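Local atomic coordinates of pseudoaglycone deacetylase Dbv21 (Actinoplanes teichomyceticus, PDB entry 3DFI), a protein that probably removes an acetyl group from the A40926 pseudoaglycone, as a zinc-dependent deacetylase in the biosynthesis of this lipoglycopeptide antibiotic. Residues H16-V21 with A227-V232; A61-S66 with L73-E78; Y187-Q192 with F241-E246. One frame throughout, in Å; residues are numbered along the deposited sequence.

Contact 1: residues H16-V21 with A227-V232; sequences HLDDAV and ATQLSV. With ZN (zinc ion), chain B.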
loop_
_atom_site.group_PDB
_atom_site.type_symbol
_atom_site.label_atom_id
_atom_site.label_comp_id
_atom_site.label_asym_id
_atom_site.label_seq_id
_atom_site.Cartn_x
_atom_site.Cartn_y
_atom_site.Cartn_z
ATOM N N HIS A 16 4.855 -1.772 2.159
ATOM C CA HIS A 16 5.166 -1.703 3.589
ATOM C C HIS A 16 3.886 -1.753 4.426
ATOM O O HIS A 16 2.767 -1.586 3.909
ATOM C CB HIS A 16 5.882 -0.376 3.922
ATOM C CG HIS A 16 7.134 -0.136 3.142
ATOM N ND1 HIS A 16 7.275 0.928 2.272
ATOM C CD2 HIS A 16 8.311 -0.814 3.107
ATOM C CE1 HIS A 16 8.480 0.887 1.725
ATOM N NE2 HIS A 16 9.131 -0.153 2.224
ATOM N N LEU A 17 4.059 -1.921 5.735
ATOM C CA LEU A 17 2.925 -1.988 6.639
ATOM C C LEU A 17 2.426 -0.583 6.908
ATOM O O LEU A 17 2.930 0.099 7.801
ATOM C CB LEU A 17 3.314 -2.711 7.941
ATOM C CG LEU A 17 3.874 -4.118 7.726
ATOM C CD1 LEU A 17 4.843 -4.535 8.861
ATOM C CD2 LEU A 17 2.755 -5.160 7.582
ATOM N N ASP A 18 1.456 -0.166 6.086
ATOM C CA ASP A 18 0.763 1.128 6.149
ATOM C C ASP A 18 0.310 1.615 4.769
ATOM O O ASP A 18 -0.711 2.314 4.686
ATOM C CB ASP A 18 1.545 2.234 6.878
ATOM C CG ASP A 18 2.804 2.705 6.137
ATOM O OD1 ASP A 18 3.300 2.058 5.182
ATOM O OD2 ASP A 18 3.329 3.755 6.551
ATOM N N ASP A 19 1.052 1.255 3.713
ATOM C CA ASP A 19 0.866 1.885 2.392
ATOM C C ASP A 19 -0.554 1.684 1.813
ATOM O O ASP A 19 -1.185 2.657 1.374
ATOM C CB ASP A 19 2.001 1.464 1.403
ATOM C CG ASP A 19 3.361 2.149 1.734
ATOM O OD1 ASP A 19 3.411 3.361 1.859
ATOM O OD2 ASP A 19 4.398 1.507 1.899
ATOM N N ALA A 20 -1.061 0.445 1.809
ATOM C CA ALA A 20 -2.420 0.161 1.303
ATOM C C ALA A 20 -3.515 0.939 2.034
ATOM O O ALA A 20 -4.377 1.543 1.413
ATOM C CB ALA A 20 -2.723 -1.328 1.365
ATOM N N VAL A 21 -3.475 0.933 3.360
ATOM C CA VAL A 21 -4.507 1.607 4.137
ATOM C C VAL A 21 -4.475 3.099 3.857
ATOM O O VAL A 21 -5.528 3.733 3.675
ATOM C CB VAL A 21 -4.364 1.309 5.651
ATOM C CG1 VAL A 21 -5.253 2.239 6.492
ATOM C CG2 VAL A 21 -4.721 -0.136 5.914
ATOM N N ALA A 227 0.807 3.822 14.458
ATOM C CA ALA A 227 1.212 4.954 15.295
ATOM C C ALA A 227 2.691 5.219 15.117
ATOM O O ALA A 227 3.180 6.333 15.306
ATOM C CB ALA A 227 0.937 4.618 16.739
ATOM N N THR A 228 3.408 4.140 14.846
ATOM C CA THR A 228 4.833 4.172 14.577
ATOM C C THR A 228 5.134 5.108 13.371
ATOM O O THR A 228 5.933 6.032 13.489
ATOM C CB THR A 228 5.300 2.699 14.371
ATOM O OG1 THR A 228 6.646 2.523 14.805
ATOM C CG2 THR A 228 5.074 2.205 12.995
ATOM N N GLN A 229 4.439 4.878 12.253
ATOM C CA GLN A 229 4.577 5.636 11.015
ATOM C C GLN A 229 3.948 7.018 11.128
ATOM O O GLN A 229 4.540 8.019 10.692
ATOM C CB GLN A 229 3.958 4.870 9.831
ATOM C CG GLN A 229 4.586 3.485 9.571
ATOM C CD GLN A 229 6.103 3.476 9.702
ATOM O OE1 GLN A 229 6.646 2.978 10.697
ATOM N NE2 GLN A 229 6.793 4.057 8.724
ATOM N N LEU A 230 2.759 7.093 11.723
ATOM C CA LEU A 230 2.141 8.406 11.959
ATOM C C LEU A 230 2.895 9.294 12.924
ATOM O O LEU A 230 2.647 10.512 12.975
ATOM C CB LEU A 230 0.653 8.298 12.318
ATOM C CG LEU A 230 -0.234 8.255 11.046
ATOM C CD1 LEU A 230 0.137 7.123 10.077
ATOM C CD2 LEU A 230 -1.712 8.181 11.394
ATOM N N SER A 231 3.848 8.731 13.669
ATOM C CA SER A 231 4.664 9.618 14.504
ATOM C C SER A 231 5.554 10.548 13.635
ATOM O O SER A 231 6.006 11.597 14.105
ATOM C CB SER A 231 5.434 8.875 15.612
ATOM O OG SER A 231 6.577 8.232 15.119
ATOM N N VAL A 232 5.763 10.152 12.369
ATOM C CA VAL A 232 6.418 10.998 11.352
ATOM C C VAL A 232 5.385 11.645 10.412
ATOM O O VAL A 232 5.399 12.847 10.208
ATOM C CB VAL A 232 7.474 10.199 10.502
ATOM C CG1 VAL A 232 8.114 11.099 9.415
ATOM C CG2 VAL A 232 8.568 9.629 11.399
HETATM ZN ZN ZN B . 5.846 2.473 1.755
HETATM O O HOH W 1 5.424 2.862 4.175
#

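Contact 2: residues A61-S66 with L73-E78; sequences ARWGLS and LRRRNE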
loop_
_atom_site.group_PDB
_atom_site.type_symbol
_atom_site.label_atom_id
_atom_site.label_comp_id
_atom_site.label_asym_id
_atom_site.label_seq_id
_atom_site.Cartn_x
_atom_site.Cartn_y
_atom_site.Cartn_z
ATOM N N ALA A 61 14.032 4.758 17.031
ATOM C CA ALA A 61 13.928 5.902 17.948
ATOM C C ALA A 61 12.956 6.975 17.455
ATOM O O ALA A 61 12.203 7.529 18.254
ATOM C CB ALA A 61 15.306 6.508 18.242
ATOM N N ARG A 62 12.979 7.257 16.151
ATOM C CA ARG A 62 12.037 8.181 15.505
ATOM C C ARG A 62 10.577 7.710 15.523
ATOM O O ARG A 62 9.645 8.532 15.459
ATOM C CB ARG A 62 12.452 8.466 14.052
ATOM C CG ARG A 62 12.472 9.971 13.712
ATOM C CD ARG A 62 12.736 10.286 12.231
ATOM N NE ARG A 62 13.371 9.187 11.486
ATOM C CZ ARG A 62 14.389 9.332 10.632
ATOM N NH1 ARG A 62 14.926 10.528 10.417
ATOM N NH2 ARG A 62 14.887 8.272 10.004
ATOM N N TRP A 63 10.377 6.395 15.578
ATOM C CA TRP A 63 9.033 5.842 15.705
ATOM C C TRP A 63 8.589 5.767 17.176
ATOM O O TRP A 63 7.436 5.456 17.463
ATOM C CB TRP A 63 8.967 4.467 15.070
ATOM C CG TRP A 63 9.224 4.476 13.594
ATOM C CD1 TRP A 63 9.064 5.528 12.732
ATOM C CD2 TRP A 63 9.655 3.369 12.801
ATOM N NE1 TRP A 63 9.392 5.147 11.454
ATOM C CE2 TRP A 63 9.748 3.823 11.466
ATOM C CE3 TRP A 63 9.959 2.038 13.083
ATOM C CZ2 TRP A 63 10.153 2.999 10.427
ATOM C CZ3 TRP A 63 10.359 1.213 12.031
ATOM C CH2 TRP A 63 10.457 1.701 10.732
ATOM N N GLY A 64 9.500 6.060 18.095
ATOM C CA GLY A 64 9.180 6.052 19.520
ATOM C C GLY A 64 9.406 4.716 20.206
ATOM O O GLY A 64 8.892 4.492 21.311
ATOM N N LEU A 65 10.193 3.851 19.556
ATOM C CA LEU A 65 10.506 2.500 20.049
ATOM C C LEU A 65 11.846 2.461 20.787
ATOM O O LEU A 65 12.768 3.191 20.437
ATOM C CB LEU A 65 10.526 1.478 18.888
ATOM C CG LEU A 65 9.293 1.398 17.976
ATOM C CD1 LEU A 65 9.502 0.395 16.863
ATOM C CD2 LEU A 65 8.036 1.052 18.776
ATOM N N SER A 66 11.937 1.620 21.815
ATOM C CA SER A 66 13.143 1.490 22.672
ATOM C C SER A 66 14.024 0.338 22.119
ATOM O O SER A 66 13.501 -0.526 21.422
ATOM C CB SER A 66 12.727 1.219 24.099
ATOM N N LEU A 73 7.626 -6.723 14.462
ATOM C CA LEU A 73 6.478 -7.252 15.210
ATOM C C LEU A 73 5.479 -6.157 15.600
ATOM O O LEU A 73 4.292 -6.267 15.314
ATOM C CB LEU A 73 6.945 -8.034 16.447
ATOM C CG LEU A 73 5.855 -8.611 17.358
ATOM C CD1 LEU A 73 5.028 -9.703 16.616
ATOM C CD2 LEU A 73 6.453 -9.164 18.672
ATOM N N ARG A 74 5.943 -5.108 16.281
ATOM C CA ARG A 74 5.085 -3.943 16.547
ATOM C C ARG A 74 4.287 -3.505 15.301
ATOM O O ARG A 74 3.068 -3.323 15.358
ATOM C CB ARG A 74 5.922 -2.777 17.077
ATOM C CG ARG A 74 5.119 -1.475 17.442
ATOM C CD ARG A 74 4.640 -1.490 18.938
ATOM N NE ARG A 74 3.808 -2.666 19.207
ATOM C CZ ARG A 74 2.497 -2.735 18.972
ATOM N NH1 ARG A 74 1.844 -3.865 19.202
ATOM N NH2 ARG A 74 1.827 -1.686 18.514
ATOM N N ARG A 75 4.979 -3.360 14.173
ATOM C CA ARG A 75 4.359 -2.902 12.914
ATOM C C ARG A 75 3.376 -3.921 12.331
ATOM O O ARG A 75 2.324 -3.549 11.811
ATOM C CB ARG A 75 5.438 -2.544 11.906
ATOM C CG ARG A 75 6.268 -1.305 12.311
ATOM C CD ARG A 75 7.082 -0.772 11.135
ATOM N NE ARG A 75 6.253 -0.302 10.015
ATOM C CZ ARG A 75 6.771 0.128 8.860
ATOM N NH1 ARG A 75 8.086 0.142 8.708
ATOM N NH2 ARG A 75 5.996 0.543 7.870
ATOM N N ARG A 76 3.688 -5.210 12.461
ATOM C CA ARG A 76 2.745 -6.241 12.006
ATOM C C ARG A 76 1.470 -6.195 12.858
ATOM O O ARG A 76 0.363 -6.365 12.334
ATOM C CB ARG A 76 3.380 -7.627 12.026
ATOM C CG ARG A 76 4.328 -7.881 10.863
ATOM C CD ARG A 76 4.744 -9.347 10.792
ATOM N NE ARG A 76 5.369 -9.838 12.032
ATOM C CZ ARG A 76 6.672 -9.758 12.295
ATOM N NH1 ARG A 76 7.507 -9.169 11.436
ATOM N NH2 ARG A 76 7.147 -10.272 13.409
ATOM N N ASN A 77 1.633 -5.939 14.157
ATOM C CA ASN A 77 0.485 -5.768 15.058
ATOM C C ASN A 77 -0.340 -4.531 14.725
ATOM O O ASN A 77 -1.570 -4.549 14.809
ATOM C CB ASN A 77 0.930 -5.722 16.531
ATOM C CG ASN A 77 1.316 -7.098 17.079
ATOM O OD1 ASN A 77 0.671 -8.120 16.789
ATOM N ND2 ASN A 77 2.354 -7.119 17.910
ATOM N N GLU A 78 0.341 -3.443 14.379
ATOM C CA GLU A 78 -0.350 -2.242 13.910
ATOM C C GLU A 78 -1.193 -2.531 12.657
ATOM O O GLU A 78 -2.354 -2.093 12.551
ATOM C CB GLU A 78 0.655 -1.128 13.612
ATOM C CG GLU A 78 1.358 -0.541 14.882
ATOM C CD GLU A 78 2.291 0.613 14.529
ATOM O OE1 GLU A 78 2.698 0.736 13.335
ATOM O OE2 GLU A 78 2.591 1.422 15.437
#

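Contact 3: residues Y187-Q192 with F241-E246; sequences YAAYSQ and FAKLDE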
loop_
_atom_site.group_PDB
_atom_site.type_symbol
_atom_site.label_atom_id
_atom_site.label_comp_id
_atom_site.label_asym_id
_atom_site.label_seq_id
_atom_site.Cartn_x
_atom_site.Cartn_y
_atom_site.Cartn_z
ATOM N N TYR A 187 2.182 10.807 0.041
ATOM C CA TYR A 187 3.228 11.280 -0.874
ATOM C C TYR A 187 2.721 12.127 -2.054
ATOM O O TYR A 187 3.281 13.187 -2.339
ATOM C CB TYR A 187 4.143 10.111 -1.268
ATOM C CG TYR A 187 4.427 9.237 -0.029
ATOM C CD1 TYR A 187 5.193 9.752 1.053
ATOM C CD2 TYR A 187 3.859 7.959 0.117
ATOM C CE1 TYR A 187 5.425 9.011 2.216
ATOM C CE2 TYR A 187 4.104 7.193 1.283
ATOM C CZ TYR A 187 4.887 7.735 2.325
ATOM O OH TYR A 187 5.150 7.019 3.476
ATOM N N ALA A 188 1.623 11.699 -2.677
ATOM C CA ALA A 188 1.021 12.435 -3.811
ATOM C C ALA A 188 0.400 13.765 -3.411
ATOM O O ALA A 188 0.253 14.644 -4.250
ATOM C CB ALA A 188 0.001 11.585 -4.529
ATOM N N ALA A 189 0.056 13.937 -2.132
ATOM C CA ALA A 189 -0.466 15.250 -1.686
ATOM C C ALA A 189 0.600 16.333 -1.654
ATOM O O ALA A 189 0.276 17.514 -1.616
ATOM C CB ALA A 189 -1.176 15.151 -0.332
ATOM N N TYR A 190 1.866 15.934 -1.689
ATOM C CA TYR A 190 2.972 16.885 -1.607
ATOM C C TYR A 190 3.655 17.130 -2.949
ATOM O O TYR A 190 4.013 18.262 -3.258
ATOM C CB TYR A 190 4.002 16.443 -0.552
ATOM C CG TYR A 190 3.454 16.395 0.862
ATOM C CD1 TYR A 190 3.406 17.553 1.663
ATOM C CD2 TYR A 190 2.999 15.203 1.401
ATOM C CE1 TYR A 190 2.894 17.516 2.982
ATOM C CE2 TYR A 190 2.484 15.143 2.717
ATOM C CZ TYR A 190 2.431 16.300 3.496
ATOM O OH TYR A 190 1.921 16.217 4.784
ATOM N N SER A 191 3.808 16.080 -3.757
ATOM C CA SER A 191 4.704 16.131 -4.912
ATOM C C SER A 191 4.429 15.102 -5.992
ATOM O O SER A 191 3.776 14.073 -5.743
ATOM C CB SER A 191 6.157 15.971 -4.444
ATOM O OG SER A 191 6.553 17.074 -3.620
ATOM N N GLN A 192 4.957 15.404 -7.184
ATOM C CA GLN A 192 5.019 14.510 -8.373
ATOM C C GLN A 192 3.698 14.139 -9.084
ATOM O O GLN A 192 2.867 15.025 -9.365
ATOM C CB GLN A 192 5.882 13.255 -8.120
ATOM C CG GLN A 192 6.472 12.656 -9.402
ATOM C CD GLN A 192 7.464 11.536 -9.130
ATOM O OE1 GLN A 192 7.092 10.419 -8.720
ATOM N NE2 GLN A 192 8.748 11.829 -9.374
ATOM N N PHE A 241 -4.600 14.172 8.258
ATOM C CA PHE A 241 -6.019 13.945 7.928
ATOM C C PHE A 241 -6.629 15.097 7.133
ATOM O O PHE A 241 -7.321 14.867 6.148
ATOM C CB PHE A 241 -6.842 13.642 9.185
ATOM C CG PHE A 241 -6.429 12.370 9.881
ATOM C CD1 PHE A 241 -5.898 12.411 11.159
ATOM C CD2 PHE A 241 -6.554 11.139 9.252
ATOM C CE1 PHE A 241 -5.499 11.236 11.808
ATOM C CE2 PHE A 241 -6.167 9.960 9.898
ATOM C CZ PHE A 241 -5.630 10.014 11.168
ATOM N N ALA A 242 -6.383 16.329 7.588
ATOM C CA ALA A 242 -6.735 17.528 6.816
ATOM C C ALA A 242 -6.118 17.495 5.393
ATOM O O ALA A 242 -6.819 17.696 4.391
ATOM C CB ALA A 242 -6.315 18.780 7.570
ATOM N N LYS A 243 -4.818 17.205 5.312
ATOM C CA LYS A 243 -4.102 17.157 4.045
ATOM C C LYS A 243 -4.759 16.145 3.087
ATOM O O LYS A 243 -4.960 16.436 1.892
ATOM C CB LYS A 243 -2.633 16.799 4.305
ATOM C CG LYS A 243 -1.695 16.907 3.099
ATOM C CD LYS A 243 -1.295 18.374 2.822
ATOM C CE LYS A 243 -0.424 18.484 1.561
ATOM N NZ LYS A 243 -0.271 19.890 1.052
ATOM N N LEU A 244 -5.118 14.978 3.620
ATOM C CA LEU A 244 -5.779 13.943 2.837
ATOM C C LEU A 244 -7.169 14.365 2.352
ATOM O O LEU A 244 -7.542 14.049 1.231
ATOM C CB LEU A 244 -5.861 12.617 3.605
ATOM C CG LEU A 244 -4.564 11.840 3.893
ATOM C CD1 LEU A 244 -4.875 10.456 4.493
ATOM C CD2 LEU A 244 -3.653 11.683 2.665
ATOM N N ASP A 245 -7.932 15.043 3.218
ATOM C CA ASP A 245 -9.251 15.577 2.865
ATOM C C ASP A 245 -9.159 16.644 1.792
ATOM O O ASP A 245 -10.011 16.715 0.891
ATOM C CB ASP A 245 -9.924 16.206 4.099
ATOM C CG ASP A 245 -10.711 15.201 4.910
ATOM O OD1 ASP A 245 -11.057 14.125 4.360
ATOM O OD2 ASP A 245 -10.990 15.490 6.088
ATOM N N GLU A 246 -8.142 17.496 1.927
ATOM C CA GLU A 246 -7.871 18.568 0.971
ATOM C C GLU A 246 -7.447 17.986 -0.375
ATOM O O GLU A 246 -7.920 18.449 -1.415
ATOM C CB GLU A 246 -6.784 19.493 1.499
ATOM C CG GLU A 246 -6.242 20.484 0.470
ATOM C CD GLU A 246 -5.062 21.288 0.996
ATOM O OE1 GLU A 246 -4.183 20.704 1.678
ATOM O OE2 GLU A 246 -5.013 22.504 0.723
#

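Contact 1: residues H16-V21 with A227-V232
A carboxylate oxygen of Asp18 rests against the methylenes of Gln229, and the touch is van der Waals in kind: OD2 of Asp18 sits 3.3 Å from CG of Gln229 and 3.5 Å from its CB. The two side chains run across each other at about a right angle, with the carboxylate and amide planes 80° apart. Gln229 folds at its second torsion (chi2 -41°), so the methylenes rather than the amide are presented to Asp18; NE2 of Gln229 is 4.1 Å from OD2 of Asp18. The other oxygen of Asp18, OD1, accepts a short hydrogen bond, 2.5 Å, from a water. That water is also a zinc ligand, so Asp18 acts in the second shell. His16, Leu17, Asp18 and Asp19 form the His-X-Asp-Asp sequence of the PIG-L deacetylase family, in the turn between strand 9-14 and helix 19-33, beyond the end of a parallel strand as in other Rossmann-like folds. Among the metal bonds, ND1 of His16 lies 2.2 Å from the zinc ion, Asp19 binds unevenly, OD2 close at 1.8 Å and OD1 at 2.6 Å, and His161 completes the protein ligands. NE2 of His16 is hydrogen-bonded to Asp160.

Contact 2: residues A61-S66 with L73-E78
Trp63 and Arg75 make the close, buried half of this meeting between two consecutive helices. CH2 of the Trp63 six-membered ring comes to 3.5 Å from NH1 of Arg75, and CZ3 of the same ring is 3.9 Å from CD of Arg75. The side chains cross at about a right angle, the indole and guanidinium planes 71° apart, and this is not a stack. A bend at the third torsion of Arg75 (chi3 63°) turns its guanidinium across the tryptophan, while NH2 of Arg75 is held by a hydrogen bond to the carbonyl oxygen of Leu17, beside the zinc site. Thr228 and Gln229 of helix 227-233 pack on both residues. Helix 54-63 ends here in a Schellman motif: Gly64, with a positive phi of 90°, sends the chain out of the last turn and into Leu65. Beyond it the contact is looser. CD2 of Leu65 only reaches 4.1 Å from CG of Arg74, and the two side chains pass each other at a slant near the surface. Arg74 extends CG anti to its own nitrogen and then curls at the next two torsions; its methylene CG is what Leu65 touches, and the residue as a whole is exposed to solvent.

Contact 3: residues Y187-Q192 with F241-E246
Lys243 lays its aliphatic chain against Ala189 and Tyr190, and the backbones come near enough for this, with CA of Ala189 7.0 Å from CA of Lys243. The bond to CB of Lys243 is directed at the 187-192 segment. CG, set anti to the backbone nitrogen (chi1 -171°), then meets the methyl CB of Ala189 at 3.9 Å and passes 4.0 Å from OH of Tyr190. A bend at the second torsion (chi2 79°) redirects the chain, and CD only links CG to CE. CE is the main point of contact. It rests over one face of the Tyr190 ring, 3.7 Å from CE1 and 23° off the ring normal as seen from the centroid, which makes a CH-pi interaction displaced toward the rim. The same CE lies 3.4 Å from the carbonyl oxygen of Ala189. At the tip, NZ of Lys243 stays 3.6 Å from that oxygen. Behind Lys243, Asp245 ties helix 240-251 to helix 213-223 through a salt bridge with Arg216. The result is a CH-pi contact at the surface between the short helical turn 187-190, which follows strand 179-182, and helix 240-251, which leads into the neighbouring antiparallel strand 258-266.

How the contacts relate
Contacts 1 and 2 are close neighbours, their centres 10 Å apart, joined among others by a probable hydrogen bond from Thr228 N to Glu78 OE2. Helices 54-63, 71-86 and 227-233 thus gather beside the zinc-binding turn that follows strand 9-14. Contact 3 lies farther off, with its centre 15 Å from contact 1 and 24 Å from contact 2, although the Tyr187 ring touches the metal ligand Asp19. Along the chain contact 2 closes early, within the long span bridged by contact 1, whereas contacts 1 and 3 interleave. Helix 227-233 returns beside a site whose metal ligands come from earlier in the sequence, while helix 240-251 packs farther out, on helix 187-190.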